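Local coordinates for protein ethanolamine kinase Pv091845 (Plasmodium vivax, PDB 2QG7) that probably phosphorylates ethanolamine in the first step of phosphatidylethanolamine synthesis, as a malaria-parasite member of the choline/ethanolamine kinase family, at residues D[158-163]-D[290-295]; D[164-169]-D[207-212]. All blocks are in the same frame, centred on the assembly; numbering follows the deposited sequence.

Contact 1: residues D[158-163]-D[290-295]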
loop_
_atom_site.group_PDB
_atom_site.type_symbol
_atom_site.label_atom_id
_atom_site.label_comp_id
_atom_site.label_asym_id
_atom_site.label_seq_id
_atom_site.Cartn_x
_atom_site.Cartn_y
_atom_site.Cartn_z
ATOM N N SER D 158 24.808 22.237 8.606
ATOM C CA SER D 158 25.857 21.576 7.813
ATOM C C SER D 158 27.267 21.821 8.307
ATOM O O SER D 158 28.084 20.898 8.347
ATOM C CB SER D 158 25.785 22.067 6.368
ATOM O OG SER D 158 24.695 21.425 5.716
ATOM N N CYS D 159 27.550 23.067 8.683
ATOM C CA CYS D 159 28.888 23.404 9.163
ATOM C C CYS D 159 29.103 22.941 10.600
ATOM O O CYS D 159 30.180 22.428 10.904
ATOM C CB CYS D 159 29.228 24.903 8.982
ATOM S SG CYS D 159 28.392 26.015 10.178
ATOM N N ILE D 160 28.082 23.100 11.460
ATOM C CA ILE D 160 28.101 22.456 12.780
ATOM C C ILE D 160 28.465 20.952 12.683
ATOM O O ILE D 160 29.340 20.465 13.381
ATOM C CB ILE D 160 26.752 22.651 13.545
ATOM C CG1 ILE D 160 26.442 24.150 13.770
ATOM C CG2 ILE D 160 26.773 21.920 14.878
ATOM C CD1 ILE D 160 24.946 24.472 14.125
ATOM N N LEU D 161 27.807 20.230 11.779
ATOM C CA LEU D 161 28.014 18.792 11.638
ATOM C C LEU D 161 29.405 18.422 11.129
ATOM O O LEU D 161 29.964 17.414 11.531
ATOM C CB LEU D 161 26.939 18.200 10.713
ATOM C CG LEU D 161 25.451 18.342 11.055
ATOM C CD1 LEU D 161 24.620 18.290 9.787
ATOM C CD2 LEU D 161 25.017 17.317 12.067
ATOM N N TYR D 162 29.917 19.218 10.200
ATOM C CA TYR D 162 31.252 19.063 9.650
ATOM C C TYR D 162 32.355 19.336 10.707
ATOM O O TYR D 162 33.351 18.595 10.829
ATOM C CB TYR D 162 31.414 19.993 8.441
ATOM C CG TYR D 162 32.844 20.069 7.957
ATOM C CD1 TYR D 162 33.432 18.971 7.319
ATOM C CD2 TYR D 162 33.638 21.214 8.191
ATOM C CE1 TYR D 162 34.753 18.999 6.909
ATOM C CE2 TYR D 162 34.965 21.255 7.775
ATOM C CZ TYR D 162 35.502 20.140 7.129
ATOM O OH TYR D 162 36.794 20.136 6.679
ATOM N N ASN D 163 32.167 20.406 11.471
ATOM C CA ASN D 163 33.062 20.756 12.566
ATOM C C ASN D 163 33.031 19.740 13.700
ATOM O O ASN D 163 34.025 19.577 14.418
ATOM C CB ASN D 163 32.718 22.158 13.085
ATOM C CG ASN D 163 33.003 23.247 12.043
ATOM O OD1 ASN D 163 33.937 23.122 11.219
ATOM N ND2 ASN D 163 32.206 24.316 12.074
ATOM N N ILE D 290 15.733 17.681 23.858
ATOM C CA ILE D 290 15.868 18.268 22.532
ATOM C C ILE D 290 17.346 18.256 22.143
ATOM O O ILE D 290 18.177 18.886 22.799
ATOM C CB ILE D 290 15.340 19.725 22.500
ATOM C CG1 ILE D 290 14.016 19.860 23.297
ATOM C CG2 ILE D 290 15.201 20.244 21.114
ATOM C CD1 ILE D 290 12.897 18.966 22.859
ATOM N N VAL D 291 17.671 17.492 21.099
ATOM C CA VAL D 291 19.042 17.332 20.611
ATOM C C VAL D 291 19.090 17.646 19.128
ATOM O O VAL D 291 18.053 17.917 18.502
ATOM C CB VAL D 291 19.601 15.923 20.916
ATOM C CG1 VAL D 291 19.532 15.650 22.427
ATOM C CG2 VAL D 291 18.832 14.862 20.202
ATOM N N LEU D 292 20.285 17.669 18.552
ATOM C CA LEU D 292 20.394 17.840 17.105
ATOM C C LEU D 292 20.106 16.480 16.529
ATOM O O LEU D 292 20.897 15.522 16.710
ATOM C CB LEU D 292 21.797 18.290 16.731
ATOM C CG LEU D 292 22.057 18.717 15.281
ATOM C CD1 LEU D 292 20.991 19.702 14.782
ATOM C CD2 LEU D 292 23.455 19.281 15.146
ATOM N N CYS D 293 18.957 16.387 15.861
ATOM C CA CYS D 293 18.513 15.139 15.241
ATOM C C CYS D 293 18.856 15.085 13.753
ATOM O O CYS D 293 19.028 16.100 13.113
ATOM C CB CYS D 293 17.018 15.008 15.449
ATOM S SG CYS D 293 16.528 14.724 17.171
ATOM N N HIS D 294 18.991 13.884 13.205
ATOM C CA HIS D 294 19.088 13.724 11.755
ATOM C C HIS D 294 17.742 13.926 11.026
ATOM O O HIS D 294 17.662 14.666 10.016
ATOM C CB HIS D 294 19.677 12.373 11.412
ATOM C CG HIS D 294 19.926 12.195 9.941
ATOM N ND1 HIS D 294 18.915 11.916 9.037
ATOM C CD2 HIS D 294 21.069 12.248 9.219
ATOM C CE1 HIS D 294 19.426 11.812 7.826
ATOM N NE2 HIS D 294 20.731 12.004 7.909
ATOM N N CYS D 295 16.699 13.269 11.549
ATOM C CA CYS D 295 15.275 13.463 11.146
ATOM C C CYS D 295 14.774 12.664 9.945
ATOM O O CYS D 295 13.583 12.684 9.676
ATOM C CB CYS D 295 14.914 14.940 10.978
ATOM S SG CYS D 295 15.245 15.945 12.411
#
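Leu161 and Leu292 meet through their CD2 methyls, each set by its own torsions. Leu161 has CG anti to its carbonyl carbon (chi1 -59°). In Leu292, CG is anti to the backbone N (chi1 -171°) and CD2 continues nearly anti to CA, which carries that methyl out toward the helix. The two side chains cross obliquely and touch through one methyl each. Leu161 CD2 lies 4.0 Å from Leu292 CD2.

The same Leu292 methyl meets a second helix residue. Ile160 CG2 comes to 4.2 Å from Leu292 CD2. One methyl from the strand thus faces two consecutive residues of the last helical turn, both of whose CB atoms point toward segment 290-295. No hydrogen bond joins the segments, and the contact is purely apolar. It is also small, with about 90 Å² buried on both sides together. The backbones stay well apart, with Leu161 CA 9.4 Å from Leu292 CA.

Helix 151-163 follows the third strand of the N-terminal five-stranded sheet, consistent with the place of helix C in protein kinases. Strand 290-293 pairs antiparallel with strand 356-359, and the His-Cys-Asp sequence that follows it probably corresponds to the catalytic loop of protein kinases. Leu161 also leans on Leu209 of helix 196-210 and on Phe352. Ile160 reaches Leu218 of helix 216-226. The contact therefore joins the end of helix 151-163 to the strand leading into the His-Cys-Asp loop.

Contact 2: residues D[164-169]-D[207-212]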
loop_
_atom_site.group_PDB
_atom_site.type_symbol
_atom_site.label_atom_id
_atom_site.label_comp_id
_atom_site.label_asym_id
_atom_site.label_seq_id
_atom_site.Cartn_x
_atom_site.Cartn_y
_atom_site.Cartn_z
ATOM N N LYS D 164 31.889 19.054 13.848
ATOM C CA LYS D 164 31.722 18.001 14.845
ATOM C C LYS D 164 31.988 16.615 14.262
ATOM O O LYS D 164 31.848 15.597 14.943
ATOM C CB LYS D 164 30.333 18.084 15.471
ATOM C CG LYS D 164 30.022 19.398 16.175
ATOM C CD LYS D 164 30.877 19.583 17.431
ATOM C CE LYS D 164 30.878 21.084 17.892
ATOM N NZ LYS D 164 31.607 21.199 19.229
ATOM N N ASN D 165 32.379 16.595 12.988
ATOM C CA ASN D 165 32.823 15.382 12.310
ATOM C C ASN D 165 31.769 14.324 12.044
ATOM O O ASN D 165 32.036 13.146 12.239
ATOM C CB ASN D 165 34.030 14.776 13.036
ATOM C CG ASN D 165 35.220 15.729 13.054
ATOM O OD1 ASN D 165 35.118 16.871 13.528
ATOM N ND2 ASN D 165 36.341 15.285 12.499
ATOM N N ILE D 166 30.581 14.724 11.588
ATOM C CA ILE D 166 29.547 13.730 11.219
ATOM C C ILE D 166 29.008 13.951 9.799
ATOM O O ILE D 166 28.515 13.011 9.160
ATOM C CB ILE D 166 28.399 13.664 12.234
ATOM C CG1 ILE D 166 27.939 15.082 12.585
ATOM C CG2 ILE D 166 28.821 12.850 13.517
ATOM C CD1 ILE D 166 26.878 15.067 13.691
ATOM N N ALA D 167 29.132 15.203 9.333
ATOM C CA ALA D 167 28.916 15.563 7.935
ATOM C C ALA D 167 30.261 15.787 7.224
ATOM O O ALA D 167 31.255 16.202 7.843
ATOM C CB ALA D 167 28.017 16.800 7.811
ATOM N N LYS D 168 30.295 15.489 5.926
ATOM C CA LYS D 168 31.450 15.776 5.076
ATOM C C LYS D 168 31.455 17.257 4.698
ATOM O O LYS D 168 30.497 18.009 5.024
ATOM C CB LYS D 168 31.436 14.869 3.850
ATOM C CG LYS D 168 31.812 13.431 4.157
ATOM C CD LYS D 168 33.316 13.226 3.977
ATOM C CE LYS D 168 33.929 12.524 5.192
ATOM N NZ LYS D 168 33.243 11.204 5.478
ATOM N N LYS D 169 32.542 17.693 4.043
ATOM C CA LYS D 169 32.683 19.124 3.704
ATOM C C LYS D 169 31.887 19.498 2.475
ATOM O O LYS D 169 31.926 18.805 1.470
ATOM C CB LYS D 169 34.151 19.524 3.516
ATOM C CG LYS D 169 34.337 20.971 3.062
ATOM C CD LYS D 169 35.631 21.633 3.602
ATOM C CE LYS D 169 36.888 20.849 3.091
ATOM N NZ LYS D 169 38.153 21.306 3.777
ATOM N N LYS D 207 24.328 8.633 18.776
ATOM C CA LYS D 207 24.662 9.288 20.048
ATOM C C LYS D 207 25.671 10.427 19.859
ATOM O O LYS D 207 25.478 11.523 20.416
ATOM C CB LYS D 207 25.205 8.284 21.059
ATOM C CG LYS D 207 24.491 8.380 22.400
ATOM C CD LYS D 207 24.887 9.663 23.114
ATOM C CE LYS D 207 23.901 10.024 24.182
ATOM N NZ LYS D 207 24.039 9.009 25.269
ATOM N N LEU D 208 26.734 10.163 19.075
ATOM C CA LEU D 208 27.648 11.215 18.650
ATOM C C LEU D 208 26.948 12.454 18.073
ATOM O O LEU D 208 27.328 13.573 18.378
ATOM C CB LEU D 208 28.651 10.670 17.630
ATOM C CG LEU D 208 29.686 9.643 18.124
ATOM C CD1 LEU D 208 30.472 8.957 16.954
ATOM C CD2 LEU D 208 30.654 10.323 19.091
ATOM N N LEU D 209 25.944 12.253 17.212
ATOM C CA LEU D 209 25.122 13.331 16.716
ATOM C C LEU D 209 24.325 13.973 17.844
ATOM O O LEU D 209 24.240 15.197 17.960
ATOM C CB LEU D 209 24.207 12.813 15.582
ATOM C CG LEU D 209 22.967 13.594 15.123
ATOM C CD1 LEU D 209 23.364 14.859 14.423
ATOM C CD2 LEU D 209 22.099 12.743 14.233
ATOM N N HIS D 210 23.739 13.139 18.689
ATOM C CA HIS D 210 22.899 13.651 19.763
ATOM C C HIS D 210 23.671 14.359 20.894
ATOM O O HIS D 210 23.080 15.102 21.681
ATOM C CB HIS D 210 21.959 12.548 20.269
ATOM C CG HIS D 210 20.874 12.197 19.288
ATOM N ND1 HIS D 210 19.945 11.189 19.513
ATOM C CD2 HIS D 210 20.582 12.719 18.069
ATOM C CE1 HIS D 210 19.130 11.112 18.475
ATOM N NE2 HIS D 210 19.497 12.026 17.588
ATOM N N ASP D 211 24.987 14.130 20.950
ATOM C CA ASP D 211 25.880 14.718 21.963
ATOM C C ASP D 211 26.293 16.139 21.646
ATOM O O ASP D 211 26.788 16.845 22.509
ATOM C CB ASP D 211 27.140 13.876 22.131
ATOM C CG ASP D 211 26.909 12.637 22.994
ATOM O OD1 ASP D 211 25.952 12.645 23.808
ATOM O OD2 ASP D 211 27.679 11.654 22.865
ATOM N N ILE D 212 26.100 16.557 20.407
ATOM C CA ILE D 212 26.428 17.905 19.979
ATOM C C ILE D 212 25.636 18.923 20.790
ATOM O O ILE D 212 24.401 18.944 20.753
ATOM C CB ILE D 212 26.206 18.098 18.450
ATOM C CG1 ILE D 212 27.097 17.148 17.658
ATOM C CG2 ILE D 212 26.493 19.503 18.020
ATOM C CD1 ILE D 212 26.830 17.205 16.194
#
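Ile166 and Ile212 reach toward each other tip to tip. Ile166 CD1 is 3.3 Å from Ile212 CD1, a short approach for two methyls, perhaps partly a matter of model accuracy at this resolution. The Ile166 methyl also packs on Leu209, where the side chains cross at about a right angle. Here Ile166 CD1 is 3.6 Å from Leu209 CD1 and 4.0 Å from Leu209 CB. One methyl from the loop is therefore received by two residues, Leu209 and Ile212, three apart in sequence.

Lys164 adds a further apolar contact through the base of its chain. Its CB lies 3.7 Å from Ile212 CD1, and its CG is 4.0 Å from Ile212 CG2. The chain bends at chi2 (-68°) before running on to NZ. No hydrogen bond or charge pair links the segments.

Ile166 puts CG1 between its backbone N and carbonyl carbon (chi1 46°). CD1 lies anti to CA (chi2 -175°), which gives the branch its full length toward Leu209 and Ile212. Asn165, with positive phi, is the first residue to leave helical geometry after helix 151-163, and it forms a Schellman motif. That turn redirects the chain, and Ile166 follows directly. On the other side, a weak bond from Ile212 N to Leu209 O links the two residues that receive Ile166 CD1.

Farther out, His210 is fixed on the other flank of its helix, with ND1 bonded to Tyr394 OH. Ile212 also packs on Ile160 of helix 151-163 and on Leu292 of strand 290-293. The contact thus sets the loop between helix 151-163 and strand 170-174 against the C-terminal end of helix 196-210.

The centres of the two contacts lie about 6 Å apart, on the same side of the chain's centre. Along the chain the segments come in the order 158-163, 164-169, 207-212 and 290-295, so contact 2 is nested within contact 1. Leu161 O probably accepts hydrogen bonds from Ile166 N and Ala167 N, tying the helix end to its loop. Leu292 O packs against Leu209 CG and His210 CD2. Asp363 of helix 360-369 bonds both His210 and the 290-295 segment. Together the two contacts form one continuous packing between the end of helix 151-163, helix 196-210 and the strand before the His-Cys-Asp loop, within a kinase-like domain.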